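Local coordinates for Mlr7391 protein (Mesorhizobium loti, PDB 3HK4), which is of unknown function but adopts an NTF2-like, SnoaL-type fold and may act as a polyketide cyclase-like lyase, at residues E67-R70 / Q71-W75. Sequence-based numbering, arbitrary orientation. Where two conformers were deposited one is given.
Sequences EALR and QKSQW
S73 and L69 meet one turn apart on helix 66-78, where the L69 carbonyl oxygen takes two donors. S73 OG donates a hydrogen bond to L69 O (2.6 Å), while S73 N donates the regular helix bond to that oxygen from the opposite face of its carbonyl plane. Serine suits this place because its short arm, with OG beside its own backbone N (chi1 -59°), folds back onto the preceding turn. On another side of the helix Q71 crosses E67, amide and carboxylate planes 89° apart. Glutamine offers an aliphatic stem to lie against E67 O and an N-H for water: in one of two modelled E67 conformers, a water links OE2 to Q71 NE2 (2.9 Å from NE2). In that conformer OE2 also salt-bridges R70 NH1 (3.2 Å), the extended arginine reaching back three residues. L69 CD1 packs 3.7 Å from K72 CE; leucine suits this buried spot, touching both the lysine stem and strand 50-53, where K72 NZ hydrogen-bonds S52 OG. Beyond, Q71 packs on Q71 of the second subunit. One helix thus joins sheet and dimer partner; where this E67 conformer is populated, R70 would probably favour the charged carboxylate, though two conformers suggest a mobile pair.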
ATOM      1  N   GLU A  67      -4.386   4.080  10.553  0.80 33.02           N
ATOM      2  CA  GLU A  67      -5.288   3.999   9.420  0.80 32.03           C
ATOM      3  C   GLU A  67      -4.509   3.653   8.171  0.80 29.41           C
ATOM      4  O   GLU A  67      -4.974   2.847   7.362  0.80 33.47           O
ATOM      5  CB  GLU A  67      -6.042   5.314   9.235  0.80 35.18           C
ATOM      6  CG  GLU A  67      -7.136   5.234   8.199  0.80 37.84           C
ATOM      7  CD  GLU A  67      -8.329   4.392   8.614  0.80 42.95           C
ATOM      8  OE1 GLU A  67      -8.454   4.009   9.797  0.80 46.40           O
ATOM      9  OE2 GLU A  67      -9.185   4.139   7.736  0.80 58.51           O
ATOM     10  N   ALA A  68      -3.303   4.203   8.036  1.00 29.31           N
ATOM     11  CA  ALA A  68      -2.414   3.875   6.890  1.00 29.65           C
ATOM     12  C   ALA A  68      -2.177   2.383   6.888  1.00 28.22           C
ATOM     13  O   ALA A  68      -2.241   1.747   5.851  1.00 31.09           O
ATOM     14  CB  ALA A  68      -1.079   4.566   7.009  1.00 28.03           C
ATOM     15  N   LEU A  69      -1.944   1.796   8.054  1.00 30.67           N
ATOM     16  CA  LEU A  69      -1.659   0.333   8.091  1.00 28.03           C
ATOM     17  C   LEU A  69      -2.862  -0.484   7.732  1.00 26.06           C
ATOM     18  O   LEU A  69      -2.749  -1.573   7.189  1.00 29.80           O
ATOM     19  CB  LEU A  69      -1.076  -0.081   9.437  1.00 32.92           C
ATOM     20  CG  LEU A  69      -0.385  -1.436   9.612  1.00 35.86           C
ATOM     21  CD1 LEU A  69       0.796  -1.563   8.650  1.00 32.33           C
ATOM     22  CD2 LEU A  69       0.061  -1.627  11.103  1.00 30.23           C
ATOM     23  N   ARG A  70      -4.048  -0.018   8.100  1.00 28.04           N
ATOM     24  CA  ARG A  70      -5.277  -0.680   7.743  1.00 28.33           C
ATOM     25  C   ARG A  70      -5.415  -0.697   6.208  1.00 30.75           C
ATOM     26  O   ARG A  70      -5.861  -1.686   5.591  1.00 28.39           O
ATOM     27  CB  ARG A  70      -6.435   0.074   8.434  1.00 31.99           C
ATOM     28  CG  ARG A  70      -7.741  -0.510   8.244  1.00 36.36           C
ATOM     29  CD  ARG A  70      -8.785   0.363   8.906  1.00 41.35           C
ATOM     30  NE  ARG A  70     -10.084  -0.037   8.383  1.00 53.10           N
ATOM     31  CZ  ARG A  70     -11.193   0.699   8.400  1.00 53.93           C
ATOM     32  NH1 ARG A  70     -11.183   1.935   8.871  1.00 56.32           N
ATOM     33  NH2 ARG A  70     -12.321   0.189   7.901  1.00 54.05           N
ATOM     34  N   GLN A  71      -5.036   0.415   5.580  1.00 28.96           N
ATOM     35  CA  GLN A  71      -5.111   0.498   4.123  1.00 29.72           C
ATOM     36  C   GLN A  71      -4.108  -0.410   3.475  1.00 27.92           C
ATOM     37  O   GLN A  71      -4.413  -1.107   2.523  1.00 30.72           O
ATOM     38  CB  GLN A  71      -4.909   1.945   3.696  1.00 30.24           C
ATOM     39  CG  GLN A  71      -6.084   2.832   4.087  1.00 28.04           C
ATOM     40  CD  GLN A  71      -5.769   4.309   4.269  1.00 35.74           C
ATOM     41  OE1 GLN A  71      -4.628   4.737   4.135  1.00 35.20           O
ATOM     42  NE2 GLN A  71      -6.834   5.127   4.550  1.00 35.59           N
ATOM     43  N   LYS A  72      -2.881  -0.396   3.959  1.00 29.12           N
ATOM     44  CA  LYS A  72      -1.850  -1.280   3.444  1.00 26.95           C
ATOM     45  C   LYS A  72      -2.315  -2.720   3.606  1.00 29.59           C
ATOM     46  O   LYS A  72      -2.153  -3.574   2.710  1.00 30.91           O
ATOM     47  CB  LYS A  72      -0.561  -1.082   4.258  1.00 29.92           C
ATOM     48  CG  LYS A  72       0.584  -2.038   3.834  1.00 36.64           C
ATOM     49  CD  LYS A  72       1.945  -1.729   4.479  1.00 38.02           C
ATOM     50  CE  LYS A  72       2.349  -2.771   5.572  1.00 52.25           C
ATOM     51  NZ  LYS A  72       3.797  -2.693   6.126  1.00 46.28           N
ATOM     52  N   SER A  73      -2.887  -3.012   4.765  1.00 29.48           N
ATOM     53  CA  SER A  73      -3.307  -4.398   5.044  1.00 27.53           C
ATOM     54  C   SER A  73      -4.421  -4.812   4.124  1.00 30.54           C
ATOM     55  O   SER A  73      -4.473  -5.935   3.663  1.00 28.60           O
ATOM     56  CB  SER A  73      -3.749  -4.515   6.504  1.00 29.10           C
ATOM     57  OG  SER A  73      -2.701  -4.157   7.385  1.00 39.72           O
ATOM     58  N   GLN A  74      -5.366  -3.925   3.880  1.00 30.82           N
ATOM     59  CA  GLN A  74      -6.423  -4.252   2.916  1.00 31.63           C
ATOM     60  C   GLN A  74      -5.861  -4.406   1.515  1.00 30.68           C
ATOM     61  O   GLN A  74      -6.288  -5.269   0.715  1.00 30.88           O
ATOM     62  CB  GLN A  74      -7.475  -3.148   2.919  1.00 30.36           C
ATOM     63  CG  GLN A  74      -8.723  -3.464   2.054  1.00 36.03           C
ATOM     64  CD  GLN A  74      -9.431  -4.734   2.454  1.00 49.59           C
ATOM     65  OE1 GLN A  74      -9.515  -5.050   3.632  1.00 55.18           O
ATOM     66  NE2 GLN A  74      -9.927  -5.487   1.466  1.00 57.16           N
ATOM     67  N   TRP A  75      -4.926  -3.541   1.180  1.00 28.34           N
ATOM     68  CA  TRP A  75      -4.267  -3.644  -0.152  1.00 30.09           C
ATOM     69  C   TRP A  75      -3.652  -5.031  -0.306  1.00 29.57           C
ATOM     70  O   TRP A  75      -3.842  -5.715  -1.330  1.00 31.20           O
ATOM     71  CB  TRP A  75      -3.192  -2.556  -0.369  1.00 28.49           C
ATOM     72  CG  TRP A  75      -2.489  -2.718  -1.668  1.00 27.78           C
ATOM     73  CD1 TRP A  75      -2.843  -2.166  -2.858  1.00 30.52           C
ATOM     74  CD2 TRP A  75      -1.365  -3.590  -1.955  1.00 30.72           C
ATOM     75  NE1 TRP A  75      -2.000  -2.586  -3.844  1.00 29.34           N
ATOM     76  CE2 TRP A  75      -1.102  -3.479  -3.337  1.00 31.72           C
ATOM     77  CE3 TRP A  75      -0.580  -4.438  -1.187  1.00 33.39           C
ATOM     78  CZ2 TRP A  75      -0.080  -4.173  -3.967  1.00 31.30           C
ATOM     79  CZ3 TRP A  75       0.448  -5.164  -1.822  1.00 31.37           C
ATOM     80  CH2 TRP A  75       0.690  -5.010  -3.203  1.00 30.12           C
TER
HETATM   81  O   HOH W   1      -9.075   3.519   5.278  1.00 40.66           O